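Local structure of KaiC-like domain-containing protein (Pyrococcus horikoshii, 2EKD) at residues 171-179 and 187-195; 125-134 and 159-167. The protein is of unknown function but belongs to a Pyrococcus family related to the P-loop NTPases and is probably KaiC-like. All coordinates share one frame; numbering follows the deposited sequence.

Contact 1 of 2, residues 171-179 and 187-195; sequences LEEVVTSIL and IIKKSIKDE
Ile178 and Lys190 form a hydrogen-bonded pair of the antiparallel hairpin made by strands 177-182 and 185-190, and a classic beta bulge interrupts the pairing there: Lys189 and Lys190 both face Ile178. The evidence is in the backbone. Ile178 N gives a bond of 3.1 Å to Lys190 O, with an N-H...O angle of 164°, whereas Ile178 O draws only weak bonds from the amides of Lys189 and Lys190. One residue on, Leu179 and Ile188 lie side by side, with Leu179 CD2 3.6 Å from Ile188 CG1.

The side chain of Lys190, its CG anti to the backbone N (chi1 -171°) and its chain bent at chi3, passes Ile178 and reaches the end of helix 165-174. Lys190 NZ donates to Glu172 O at 2.8 Å, in the carbonyl plane, and to Val175 O, also at 2.8 Å but 29° out of the plane of the Val175 carbonyl. The ammonium thus binds one carbonyl of the helix's last turn and one just beyond its end.

Lys189 runs over Ile178 CG2 to a salt bridge with Glu172, although the position of OE2 is less certain, and also pairs with Glu21. Farther out, Thr176 CB meets Ile192 CD1 at 3.9 Å. With Gly24 O of the second subunit and a water, Lys190 NZ is ringed by four oxygens that must share its three N-H groups; the water, 3.0 Å from Lys190 NZ, donates to Glu173 O.

Contact 2 of 2, residues 125-134 and 159-167; sequences ILLGNTFENI and VIEKHSSPI
His163 reaches from the end of helix 157-163 across to the turn that joins helices 121-127 and 130-141. Its CB lies 4.2 Å from Leu126 CD1, and with CG anti to the backbone N the ring is laid with one face against the last turn of helix 121-127. There Leu126 CA stands over the ring centre at 3.9 Å from the centroid, only 6° off the normal, a CH-pi contact. On the CG-ND1 side the ring meets Leu126 CD1, and Leu126 O lies over that same face, nearest CE1. CD2 packs against Ile125 CG2. At the tip, His163 NE2 donates to Gly128 O at 3.0 Å; the acceptor is 7° out of the ring plane and the C=O...N angle is 170°, so the ring's rotation is well defined.

Asn133 positions this acceptor site from the other helix: its ND2 donates at 2.9 Å to Ile125 O on a lone pair, and weakly to Gly128 O. Ile125 O also receives Gly128 N. A leucine in place of His163 would probably leave Gly128 O with just the weak bond from Asn133 ND2 among the donors described, and the turn less firmly held.

Beside the polar cluster, Ile167 CD1 comes within 3.3 Å of Asn133 CB. Ile125 CD1 meets Ile160 CD1 at 3.8 Å, while Leu126 CB packs on Val159 CG1. Leu126 and Val159 also touch Leu170 of the third subunit. Glu132 N binds Asn129 OD1 and Asn129 N binds Glu132 OE1, a capping box that starts helix 130-141. Here two pairs of consecutive helices, each joined by a short turn, pack together with Ile167 as knob in a hole formed by Ile125, Thr130, Asn133 and Ile134.

Both contacts are largely buried and both use helix 165-174: contact 2 takes its first residues, contact 1 its last turn. The centres lie about 20 Å apart, yet the two meet where Leu171 CD1 packs on Ile160 CD1 at 3.8 Å. Their chemistry differs with place. Contact 1 joins the hairpin, toward the 200-201 edge of the sheet, to the C-terminal end of helix 165-174, and combines strand pairing with lysine ammonium groups. Contact 2 joins helices and the turns between them, with no strand, and sets apolar packing around a histidine and an asparagine that serve backbone carbonyls. Each also touches the second subunit, and contact 2 the third as well, so neither is enclosed by its own chain alone.

Contact 1 of 2, residues 171-179 and 187-195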
ATOM      1  N   LEU F 171     -15.887   2.618 -14.744  1.00 18.49           N
ATOM      2  CA  LEU F 171     -16.661   1.637 -15.499  1.00 19.84           C
ATOM      3  C   LEU F 171     -18.075   1.492 -14.938  1.00 20.22           C
ATOM      4  O   LEU F 171     -19.052   1.459 -15.694  1.00 19.65           O
ATOM      5  CB  LEU F 171     -15.975   0.269 -15.450  1.00 20.90           C
ATOM      6  CG  LEU F 171     -15.695  -0.489 -16.747  1.00 23.03           C
ATOM      7  CD1 LEU F 171     -15.266  -1.903 -16.388  1.00 21.11           C
ATOM      8  CD2 LEU F 171     -16.926  -0.516 -17.644  1.00 22.33           C
ATOM      9  N   GLU F 172     -18.178   1.378 -13.616  1.00 19.09           N
ATOM     10  CA  GLU F 172     -19.477   1.227 -12.972  1.00 18.25           C
ATOM     11  C   GLU F 172     -20.318   2.481 -13.183  1.00 17.94           C
ATOM     12  O   GLU F 172     -21.546   2.417 -13.201  1.00 18.29           O
ATOM     13  CB  GLU F 172     -19.309   0.949 -11.471  1.00 19.60           C
ATOM     14  CG  GLU F 172     -18.491  -0.312 -11.162  1.00 21.64           C
ATOM     15  CD  GLU F 172     -18.601  -0.758  -9.709  1.00 25.21           C
ATOM     16  OE1 GLU F 172     -18.565   0.101  -8.803  1.00 26.36           O
ATOM     17  OE2 GLU F 172     -18.710  -1.977  -9.467  1.00 27.74           O
ATOM     18  N   GLU F 173     -19.647   3.612 -13.369  1.00 14.97           N
ATOM     19  CA  GLU F 173     -20.333   4.880 -13.584  1.00 14.70           C
ATOM     20  C   GLU F 173     -21.018   4.982 -14.955  1.00 14.86           C
ATOM     21  O   GLU F 173     -22.167   5.408 -15.048  1.00 14.55           O
ATOM     22  CB  GLU F 173     -19.345   6.045 -13.438  1.00 13.90           C
ATOM     23  CG  GLU F 173     -20.006   7.419 -13.498  1.00 16.42           C
ATOM     24  CD  GLU F 173     -19.013   8.582 -13.465  1.00 21.43           C
ATOM     25  OE1 GLU F 173     -18.017   8.524 -12.704  1.00 20.02           O
ATOM     26  OE2 GLU F 173     -19.247   9.572 -14.191  1.00 22.34           O
ATOM     27  N   VAL F 174     -20.311   4.590 -16.014  1.00 15.19           N
ATOM     28  CA  VAL F 174     -20.848   4.697 -17.365  1.00 13.99           C
ATOM     29  C   VAL F 174     -21.919   3.697 -17.766  1.00 15.02           C
ATOM     30  O   VAL F 174     -22.670   3.950 -18.710  1.00 15.30           O
ATOM     31  CB  VAL F 174     -19.719   4.648 -18.417  1.00 15.21           C
ATOM     32  CG1 VAL F 174     -18.705   5.754 -18.136  1.00 12.60           C
ATOM     33  CG2 VAL F 174     -19.052   3.284 -18.407  1.00 14.30           C
ATOM     34  N   VAL F 175     -22.002   2.564 -17.073  1.00 14.06           N
ATOM     35  CA  VAL F 175     -23.018   1.582 -17.420  1.00 12.90           C
ATOM     36  C   VAL F 175     -24.370   1.950 -16.806  1.00 14.08           C
ATOM     37  O   VAL F 175     -24.430   2.754 -15.872  1.00 14.28           O
ATOM     38  CB  VAL F 175     -22.600   0.151 -16.978  1.00 14.96           C
ATOM     39  CG1 VAL F 175     -21.267  -0.218 -17.635  1.00 11.45           C
ATOM     40  CG2 VAL F 175     -22.505   0.064 -15.453  1.00 12.26           C
ATOM     41  N   THR F 176     -25.446   1.369 -17.334  1.00 13.49           N
ATOM     42  CA  THR F 176     -26.796   1.645 -16.839  1.00 14.95           C
ATOM     43  C   THR F 176     -27.255   0.697 -15.727  1.00 15.90           C
ATOM     44  O   THR F 176     -28.117   1.048 -14.925  1.00 14.45           O
ATOM     45  CB  THR F 176     -27.840   1.605 -17.986  1.00 16.32           C
ATOM     46  OG1 THR F 176     -27.708   0.376 -18.714  1.00 19.62           O
ATOM     47  CG2 THR F 176     -27.637   2.777 -18.932  1.00 17.53           C
ATOM     48  N   SER F 177     -26.694  -0.508 -15.692  1.00 15.34           N
ATOM     49  CA  SER F 177     -27.046  -1.476 -14.655  1.00 17.03           C
ATOM     50  C   SER F 177     -25.819  -2.283 -14.265  1.00 15.57           C
ATOM     51  O   SER F 177     -24.929  -2.530 -15.089  1.00 13.57           O
ATOM     52  CB  SER F 177     -28.142  -2.441 -15.129  1.00 18.87           C
ATOM     53  OG  SER F 177     -29.442  -1.894 -14.969  1.00 25.17           O
ATOM     54  N   ILE F 178     -25.769  -2.683 -13.002  1.00 14.12           N
ATOM     55  CA  ILE F 178     -24.655  -3.481 -12.512  1.00 15.90           C
ATOM     56  C   ILE F 178     -25.171  -4.699 -11.770  1.00 16.85           C
ATOM     57  O   ILE F 178     -26.011  -4.581 -10.879  1.00 18.32           O
ATOM     58  CB  ILE F 178     -23.747  -2.684 -11.552  1.00 15.09           C
ATOM     59  CG1 ILE F 178     -23.147  -1.477 -12.285  1.00 15.51           C
ATOM     60  CG2 ILE F 178     -22.653  -3.600 -11.005  1.00 13.24           C
ATOM     61  CD1 ILE F 178     -22.348  -0.535 -11.390  1.00 15.07           C
ATOM     62  N   LEU F 179     -24.674  -5.865 -12.161  1.00 16.99           N
ATOM     63  CA  LEU F 179     -25.038  -7.115 -11.518  1.00 18.42           C
ATOM     64  C   LEU F 179     -23.781  -7.697 -10.900  1.00 20.11           C
ATOM     65  O   LEU F 179     -22.699  -7.628 -11.492  1.00 20.31           O
ATOM     66  CB  LEU F 179     -25.597  -8.122 -12.529  1.00 19.06           C
ATOM     67  CG  LEU F 179     -26.907  -7.768 -13.242  1.00 24.09           C
ATOM     68  CD1 LEU F 179     -27.323  -8.928 -14.137  1.00 21.63           C
ATOM     69  CD2 LEU F 179     -27.995  -7.467 -12.213  1.00 25.53           C
ATOM     70  N   ILE F 187     -26.661 -10.013  -7.228  1.00 21.82           N
ATOM     71  CA  ILE F 187     -27.059  -8.757  -6.614  1.00 22.58           C
ATOM     72  C   ILE F 187     -27.165  -7.678  -7.677  1.00 22.44           C
ATOM     73  O   ILE F 187     -26.288  -7.546  -8.531  1.00 20.88           O
ATOM     74  CB  ILE F 187     -26.043  -8.267  -5.571  1.00 23.15           C
ATOM     75  CG1 ILE F 187     -25.888  -9.299  -4.457  1.00 25.25           C
ATOM     76  CG2 ILE F 187     -26.506  -6.926  -4.994  1.00 22.55           C
ATOM     77  CD1 ILE F 187     -24.862  -8.895  -3.400  1.00 25.40           C
ATOM     78  N   ILE F 188     -28.251  -6.919  -7.625  1.00 21.75           N
ATOM     79  CA  ILE F 188     -28.461  -5.824  -8.558  1.00 21.10           C
ATOM     80  C   ILE F 188     -27.976  -4.569  -7.849  1.00 21.21           C
ATOM     81  O   ILE F 188     -28.742  -3.906  -7.158  1.00 22.18           O
ATOM     82  CB  ILE F 188     -29.946  -5.681  -8.912  1.00 21.61           C
ATOM     83  CG1 ILE F 188     -30.431  -6.983  -9.569  1.00 23.15           C
ATOM     84  CG2 ILE F 188     -30.152  -4.484  -9.842  1.00 23.25           C
ATOM     85  CD1 ILE F 188     -31.904  -7.036  -9.873  1.00 22.51           C
ATOM     86  N   LYS F 189     -26.690  -4.268  -8.007  1.00 20.12           N
ATOM     87  CA  LYS F 189     -26.079  -3.099  -7.380  1.00 20.94           C
ATOM     88  C   LYS F 189     -26.593  -1.779  -7.940  1.00 18.88           C
ATOM     89  O   LYS F 189     -26.608  -0.771  -7.240  1.00 18.30           O
ATOM     90  CB  LYS F 189     -24.553  -3.135  -7.551  1.00 21.01           C
ATOM     91  CG  LYS F 189     -23.837  -4.158  -6.694  1.00 26.62           C
ATOM     92  CD  LYS F 189     -22.368  -4.304  -7.105  1.00 27.31           C
ATOM     93  CE  LYS F 189     -21.613  -2.988  -7.007  1.00 29.83           C
ATOM     94  NZ  LYS F 189     -20.172  -3.128  -7.375  1.00 30.19           N
ATOM     95  N   LYS F 190     -26.979  -1.778  -9.210  1.00 18.18           N
ATOM     96  CA  LYS F 190     -27.476  -0.558  -9.840  1.00 19.19           C
ATOM     97  C   LYS F 190     -28.483  -0.912 -10.916  1.00 20.28           C
ATOM     98  O   LYS F 190     -28.392  -1.970 -11.549  1.00 20.04           O
ATOM     99  CB  LYS F 190     -26.322   0.260 -10.454  1.00 17.23           C
ATOM    100  CG  LYS F 190     -26.766   1.639 -10.940  1.00 20.65           C
ATOM    101  CD  LYS F 190     -25.613   2.578 -11.322  1.00 17.71           C
ATOM    102  CE  LYS F 190     -25.001   2.235 -12.668  1.00 19.84           C
ATOM    103  NZ  LYS F 190     -24.139   3.345 -13.184  1.00 19.03           N
ATOM    104  N   SER F 191     -29.453  -0.030 -11.121  1.00 21.41           N
ATOM    105  CA  SER F 191     -30.462  -0.291 -12.139  1.00 23.85           C
ATOM    106  C   SER F 191     -31.225   0.979 -12.527  1.00 25.18           C
ATOM    107  O   SER F 191     -31.303   1.950 -11.786  1.00 27.32           O
ATOM    108  CB  SER F 191     -31.437  -1.333 -11.592  1.00 22.95           C
ATOM    109  OG  SER F 191     -32.469  -1.564 -12.552  1.00 23.13           O
ATOM    110  N   ILE F 192     -31.763   0.968 -13.763  1.00 26.62           N
ATOM    111  CA  ILE F 192     -32.624   2.066 -14.189  1.00 29.79           C
ATOM    112  C   ILE F 192     -33.977   1.994 -13.480  1.00 30.25           C
ATOM    113  O   ILE F 192     -34.664   2.986 -13.255  1.00 29.90           O
ATOM    114  CB  ILE F 192     -32.839   1.934 -15.695  1.00 30.46           C
ATOM    115  CG1 ILE F 192     -31.584   2.356 -16.461  1.00 31.85           C
ATOM    116  CG2 ILE F 192     -33.990   2.859 -16.136  1.00 32.30           C
ATOM    117  CD1 ILE F 192     -31.719   2.100 -17.964  1.00 34.16           C
ATOM    118  N   LYS F 193     -34.370   0.744 -13.164  1.00 31.37           N
ATOM    119  CA  LYS F 193     -35.641   0.511 -12.492  1.00 34.27           C
ATOM    120  C   LYS F 193     -35.457   0.436 -10.975  1.00 34.89           C
ATOM    121  O   LYS F 193     -35.099  -0.594 -10.418  1.00 34.73           O
ATOM    122  CB  LYS F 193     -36.217  -0.805 -13.028  1.00 34.45           C
ATOM    123  CG  LYS F 193     -36.257  -0.812 -14.558  1.00 36.96           C
ATOM    124  CD  LYS F 193     -36.791  -2.119 -15.148  1.00 38.39           C
ATOM    125  CE  LYS F 193     -36.729  -2.125 -16.678  1.00 39.32           C
ATOM    126  NZ  LYS F 193     -37.337  -3.347 -17.204  1.00 39.90           N
ATOM    127  N   ASP F 194     -35.717   1.558 -10.315  1.00 38.06           N
ATOM    128  CA  ASP F 194     -35.598   1.685  -8.863  1.00 41.01           C
ATOM    129  C   ASP F 194     -36.244   0.538  -8.077  1.00 40.44           C
ATOM    130  O   ASP F 194     -35.802   0.198  -6.980  1.00 39.59           O
ATOM    131  CB  ASP F 194     -36.220   3.013  -8.432  1.00 44.54           C
ATOM    132  CG  ASP F 194     -35.712   4.181  -9.255  1.00 48.00           C
ATOM    133  OD1 ASP F 194     -34.564   4.619  -9.024  1.00 51.42           O
ATOM    134  OD2 ASP F 194     -36.454   4.650 -10.145  1.00 50.21           O
ATOM    135  N   GLU F 195     -37.290  -0.045  -8.648  1.00 40.59           N
ATOM    136  CA  GLU F 195     -38.025  -1.145  -8.029  1.00 41.93           C
ATOM    137  C   GLU F 195     -37.163  -2.386  -7.772  1.00 40.73           C
ATOM    138  O   GLU F 195     -37.385  -3.107  -6.796  1.00 40.98           O
ATOM    139  CB  GLU F 195     -39.221  -1.517  -8.921  1.00 45.47           C
ATOM    140  CG  GLU F 195     -40.081  -2.666  -8.422  1.00 51.13           C
ATOM    141  CD  GLU F 195     -41.235  -2.983  -9.370  1.00 55.50           C
ATOM    142  OE1 GLU F 195     -42.088  -2.093  -9.596  1.00 56.55           O
ATOM    143  OE2 GLU F 195     -41.289  -4.123  -9.889  1.00 56.41           O
TER
HETATM  144  O   HOH W   1     -23.920   6.297 -13.100  1.00 20.50           O

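Contact 2 of 2, residues 125-134 and 159-167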
ATOM      1  N   ILE F 125      -7.908  -4.159 -19.850  1.00 19.14           N
ATOM      2  CA  ILE F 125      -7.587  -3.244 -18.778  1.00 19.25           C
ATOM      3  C   ILE F 125      -6.329  -3.674 -18.033  1.00 20.22           C
ATOM      4  O   ILE F 125      -5.481  -2.842 -17.715  1.00 19.19           O
ATOM      5  CB  ILE F 125      -8.769  -3.144 -17.799  1.00 19.29           C
ATOM      6  CG1 ILE F 125      -9.935  -2.443 -18.500  1.00 18.47           C
ATOM      7  CG2 ILE F 125      -8.345  -2.416 -16.527  1.00 17.11           C
ATOM      8  CD1 ILE F 125     -11.223  -2.440 -17.712  1.00 20.13           C
ATOM      9  N   LEU F 126      -6.212  -4.971 -17.756  1.00 20.14           N
ATOM     10  CA  LEU F 126      -5.047  -5.486 -17.050  1.00 20.31           C
ATOM     11  C   LEU F 126      -3.772  -5.221 -17.851  1.00 22.02           C
ATOM     12  O   LEU F 126      -2.712  -4.975 -17.275  1.00 25.02           O
ATOM     13  CB  LEU F 126      -5.191  -6.994 -16.804  1.00 17.66           C
ATOM     14  CG  LEU F 126      -4.014  -7.713 -16.135  1.00 17.11           C
ATOM     15  CD1 LEU F 126      -3.748  -7.081 -14.767  1.00 16.74           C
ATOM     16  CD2 LEU F 126      -4.325  -9.201 -15.975  1.00 12.86           C
ATOM     17  N   LEU F 127      -3.885  -5.262 -19.175  1.00 20.84           N
ATOM     18  CA  LEU F 127      -2.743  -5.052 -20.061  1.00 23.35           C
ATOM     19  C   LEU F 127      -2.321  -3.602 -20.282  1.00 23.65           C
ATOM     20  O   LEU F 127      -1.175  -3.342 -20.642  1.00 22.10           O
ATOM     21  CB  LEU F 127      -3.027  -5.681 -21.427  1.00 26.02           C
ATOM     22  CG  LEU F 127      -3.024  -7.211 -21.498  1.00 28.40           C
ATOM     23  CD1 LEU F 127      -3.835  -7.671 -22.704  1.00 29.16           C
ATOM     24  CD2 LEU F 127      -1.587  -7.711 -21.574  1.00 28.17           C
ATOM     25  N   GLY F 128      -3.235  -2.658 -20.075  1.00 22.45           N
ATOM     26  CA  GLY F 128      -2.890  -1.271 -20.313  1.00 20.21           C
ATOM     27  C   GLY F 128      -2.648  -0.385 -19.108  1.00 19.67           C
ATOM     28  O   GLY F 128      -2.962  -0.745 -17.966  1.00 20.36           O
ATOM     29  N   ASN F 129      -2.071   0.783 -19.371  1.00 18.29           N
ATOM     30  CA  ASN F 129      -1.809   1.746 -18.318  1.00 20.46           C
ATOM     31  C   ASN F 129      -3.080   2.578 -18.090  1.00 19.30           C
ATOM     32  O   ASN F 129      -4.125   2.304 -18.680  1.00 21.23           O
ATOM     33  CB  ASN F 129      -0.619   2.647 -18.688  1.00 20.08           C
ATOM     34  CG  ASN F 129      -0.796   3.341 -20.025  1.00 23.86           C
ATOM     35  OD1 ASN F 129      -1.919   3.647 -20.441  1.00 24.99           O
ATOM     36  ND2 ASN F 129       0.321   3.616 -20.699  1.00 21.98           N
ATOM     37  N   THR F 130      -2.996   3.589 -17.238  1.00 19.47           N
ATOM     38  CA  THR F 130      -4.154   4.415 -16.939  1.00 20.51           C
ATOM     39  C   THR F 130      -4.773   5.066 -18.176  1.00 21.73           C
ATOM     40  O   THR F 130      -6.000   5.068 -18.338  1.00 21.35           O
ATOM     41  CB  THR F 130      -3.784   5.507 -15.922  1.00 20.89           C
ATOM     42  OG1 THR F 130      -3.286   4.885 -14.735  1.00 22.37           O
ATOM     43  CG2 THR F 130      -4.998   6.353 -15.567  1.00 20.76           C
ATOM     44  N   PHE F 131      -3.925   5.613 -19.044  1.00 22.27           N
ATOM     45  CA  PHE F 131      -4.386   6.274 -20.261  1.00 22.42           C
ATOM     46  C   PHE F 131      -5.116   5.316 -21.197  1.00 21.53           C
ATOM     47  O   PHE F 131      -6.149   5.665 -21.761  1.00 23.44           O
ATOM     48  CB  PHE F 131      -3.205   6.905 -21.002  1.00 25.42           C
ATOM     49  CG  PHE F 131      -3.596   7.637 -22.255  1.00 30.05           C
ATOM     50  CD1 PHE F 131      -4.270   8.854 -22.184  1.00 33.04           C
ATOM     51  CD2 PHE F 131      -3.301   7.109 -23.506  1.00 31.64           C
ATOM     52  CE1 PHE F 131      -4.645   9.535 -23.341  1.00 32.98           C
ATOM     53  CE2 PHE F 131      -3.671   7.783 -24.672  1.00 33.70           C
ATOM     54  CZ  PHE F 131      -4.345   8.998 -24.586  1.00 34.04           C
ATOM     55  N   GLU F 132      -4.577   4.113 -21.366  1.00 20.87           N
ATOM     56  CA  GLU F 132      -5.205   3.127 -22.239  1.00 20.54           C
ATOM     57  C   GLU F 132      -6.482   2.586 -21.594  1.00 18.59           C
ATOM     58  O   GLU F 132      -7.449   2.267 -22.286  1.00 18.38           O
ATOM     59  CB  GLU F 132      -4.217   1.993 -22.550  1.00 23.05           C
ATOM     60  CG  GLU F 132      -2.972   2.492 -23.278  1.00 26.44           C
ATOM     61  CD  GLU F 132      -1.817   1.490 -23.311  1.00 30.72           C
ATOM     62  OE1 GLU F 132      -1.503   0.869 -22.265  1.00 28.80           O
ATOM     63  OE2 GLU F 132      -1.201   1.343 -24.392  1.00 34.50           O
ATOM     64  N   ASN F 133      -6.486   2.495 -20.268  1.00 17.14           N
ATOM     65  CA  ASN F 133      -7.658   2.015 -19.534  1.00 18.83           C
ATOM     66  C   ASN F 133      -8.818   2.978 -19.768  1.00 19.52           C
ATOM     67  O   ASN F 133      -9.947   2.564 -20.039  1.00 21.35           O
ATOM     68  CB  ASN F 133      -7.359   1.937 -18.030  1.00 19.32           C
ATOM     69  CG  ASN F 133      -6.448   0.765 -17.664  1.00 23.03           C
ATOM     70  OD1 ASN F 133      -5.980   0.672 -16.532  1.00 25.78           O
ATOM     71  ND2 ASN F 133      -6.204  -0.135 -18.615  1.00 20.92           N
ATOM     72  N   ILE F 134      -8.538   4.271 -19.658  1.00 20.04           N
ATOM     73  CA  ILE F 134      -9.562   5.281 -19.872  1.00 20.67           C
ATOM     74  C   ILE F 134     -10.163   5.129 -21.281  1.00 21.55           C
ATOM     75  O   ILE F 134     -11.366   5.314 -21.473  1.00 22.12           O
ATOM     76  CB  ILE F 134      -8.967   6.701 -19.670  1.00 19.89           C
ATOM     77  CG1 ILE F 134      -8.732   6.938 -18.179  1.00 20.45           C
ATOM     78  CG2 ILE F 134      -9.898   7.761 -20.228  1.00 20.55           C
ATOM     79  CD1 ILE F 134      -7.755   8.051 -17.876  1.00 23.30           C
ATOM     80  N   VAL F 159      -9.802  -8.485 -10.844  1.00 16.80           N
ATOM     81  CA  VAL F 159      -8.735  -8.208 -11.784  1.00 17.25           C
ATOM     82  C   VAL F 159      -8.682  -6.710 -12.089  1.00 19.90           C
ATOM     83  O   VAL F 159      -7.602  -6.124 -12.124  1.00 20.84           O
ATOM     84  CB  VAL F 159      -8.936  -8.990 -13.100  1.00 15.57           C
ATOM     85  CG1 VAL F 159      -7.999  -8.464 -14.170  1.00 18.41           C
ATOM     86  CG2 VAL F 159      -8.678 -10.468 -12.866  1.00 16.62           C
ATOM     87  N   ILE F 160      -9.839  -6.085 -12.309  1.00 19.64           N
ATOM     88  CA  ILE F 160      -9.862  -4.650 -12.600  1.00 21.02           C
ATOM     89  C   ILE F 160      -9.592  -3.849 -11.323  1.00 22.62           C
ATOM     90  O   ILE F 160      -8.778  -2.926 -11.310  1.00 22.26           O
ATOM     91  CB  ILE F 160     -11.232  -4.195 -13.175  1.00 19.22           C
ATOM     92  CG1 ILE F 160     -11.535  -4.931 -14.483  1.00 18.28           C
ATOM     93  CG2 ILE F 160     -11.213  -2.698 -13.405  1.00 15.02           C
ATOM     94  CD1 ILE F 160     -12.888  -4.573 -15.092  1.00 17.22           C
ATOM     95  N   GLU F 161     -10.279  -4.220 -10.250  1.00 24.15           N
ATOM     96  CA  GLU F 161     -10.137  -3.551  -8.961  1.00 27.31           C
ATOM     97  C   GLU F 161      -8.686  -3.502  -8.475  1.00 26.78           C
ATOM     98  O   GLU F 161      -8.185  -2.443  -8.090  1.00 26.00           O
ATOM     99  CB  GLU F 161     -11.026  -4.261  -7.936  1.00 29.98           C
ATOM    100  CG  GLU F 161     -10.773  -3.929  -6.469  1.00 40.42           C
ATOM    101  CD  GLU F 161     -11.134  -2.507  -6.100  1.00 44.02           C
ATOM    102  OE1 GLU F 161     -12.205  -2.032  -6.537  1.00 49.24           O
ATOM    103  OE2 GLU F 161     -10.354  -1.870  -5.356  1.00 46.68           O
ATOM    104  N   LYS F 162      -8.006  -4.643  -8.512  1.00 27.18           N
ATOM    105  CA  LYS F 162      -6.623  -4.718  -8.051  1.00 29.09           C
ATOM    106  C   LYS F 162      -5.603  -4.107  -9.014  1.00 28.73           C
ATOM    107  O   LYS F 162      -4.516  -3.711  -8.595  1.00 31.14           O
ATOM    108  CB  LYS F 162      -6.272  -6.175  -7.733  1.00 30.94           C
ATOM    109  CG  LYS F 162      -7.226  -6.786  -6.707  1.00 33.87           C
ATOM    110  CD  LYS F 162      -6.937  -8.252  -6.448  1.00 38.68           C
ATOM    111  CE  LYS F 162      -7.946  -8.864  -5.478  1.00 41.29           C
ATOM    112  NZ  LYS F 162      -8.061  -8.086  -4.205  1.00 43.39           N
ATOM    113  N   HIS F 163      -5.944  -4.025 -10.296  1.00 27.04           N
ATOM    114  CA  HIS F 163      -5.043  -3.426 -11.279  1.00 25.69           C
ATOM    115  C   HIS F 163      -5.171  -1.904 -11.196  1.00 25.96           C
ATOM    116  O   HIS F 163      -4.171  -1.191 -11.152  1.00 27.12           O
ATOM    117  CB  HIS F 163      -5.400  -3.885 -12.692  1.00 23.47           C
ATOM    118  CG  HIS F 163      -4.602  -3.208 -13.764  1.00 22.99           C
ATOM    119  ND1 HIS F 163      -3.252  -3.428 -13.942  1.00 23.25           N
ATOM    120  CD2 HIS F 163      -4.971  -2.325 -14.723  1.00 20.90           C
ATOM    121  CE1 HIS F 163      -2.823  -2.713 -14.967  1.00 23.27           C
ATOM    122  NE2 HIS F 163      -3.847  -2.035 -15.460  1.00 25.43           N
ATOM    123  N   SER F 164      -6.410  -1.416 -11.189  1.00 24.53           N
ATOM    124  CA  SER F 164      -6.681   0.012 -11.090  1.00 24.71           C
ATOM    125  C   SER F 164      -8.078   0.275 -10.545  1.00 23.87           C
ATOM    126  O   SER F 164      -9.063   0.293 -11.287  1.00 22.00           O
ATOM    127  CB  SER F 164      -6.541   0.694 -12.445  1.00 25.93           C
ATOM    128  OG  SER F 164      -6.809   2.079 -12.312  1.00 27.63           O
ATOM    129  N   SER F 165      -8.154   0.483  -9.237  1.00 23.97           N
ATOM    130  CA  SER F 165      -9.421   0.740  -8.569  1.00 25.08           C
ATOM    131  C   SER F 165     -10.200   1.905  -9.206  1.00 24.23           C
ATOM    132  O   SER F 165     -11.424   1.841  -9.328  1.00 23.86           O
ATOM    133  CB  SER F 165      -9.168   1.013  -7.084  1.00 26.37           C
ATOM    134  OG  SER F 165     -10.303   0.665  -6.313  1.00 33.06           O
ATOM    135  N   PRO F 166      -9.506   2.990  -9.601  1.00 22.82           N
ATOM    136  CA  PRO F 166     -10.217   4.117 -10.220  1.00 22.93           C
ATOM    137  C   PRO F 166     -10.969   3.687 -11.481  1.00 21.81           C
ATOM    138  O   PRO F 166     -12.113   4.085 -11.706  1.00 22.40           O
ATOM    139  CB  PRO F 166      -9.093   5.105 -10.535  1.00 21.97           C
ATOM    140  CG  PRO F 166      -8.145   4.885  -9.411  1.00 24.55           C
ATOM    141  CD  PRO F 166      -8.109   3.360  -9.306  1.00 23.74           C
ATOM    142  N   ILE F 167     -10.319   2.864 -12.296  1.00 20.58           N
ATOM    143  CA  ILE F 167     -10.912   2.380 -13.533  1.00 19.54           C
ATOM    144  C   ILE F 167     -12.220   1.628 -13.287  1.00 20.22           C
ATOM    145  O   ILE F 167     -13.181   1.778 -14.042  1.00 19.79           O
ATOM    146  CB  ILE F 167      -9.930   1.464 -14.284  1.00 19.30           C
ATOM    147  CG1 ILE F 167      -8.687   2.267 -14.674  1.00 19.02           C
ATOM    148  CG2 ILE F 167     -10.609   0.856 -15.505  1.00 15.35           C
ATOM    149  CD1 ILE F 167      -8.976   3.423 -15.619  1.00 22.00           C
TER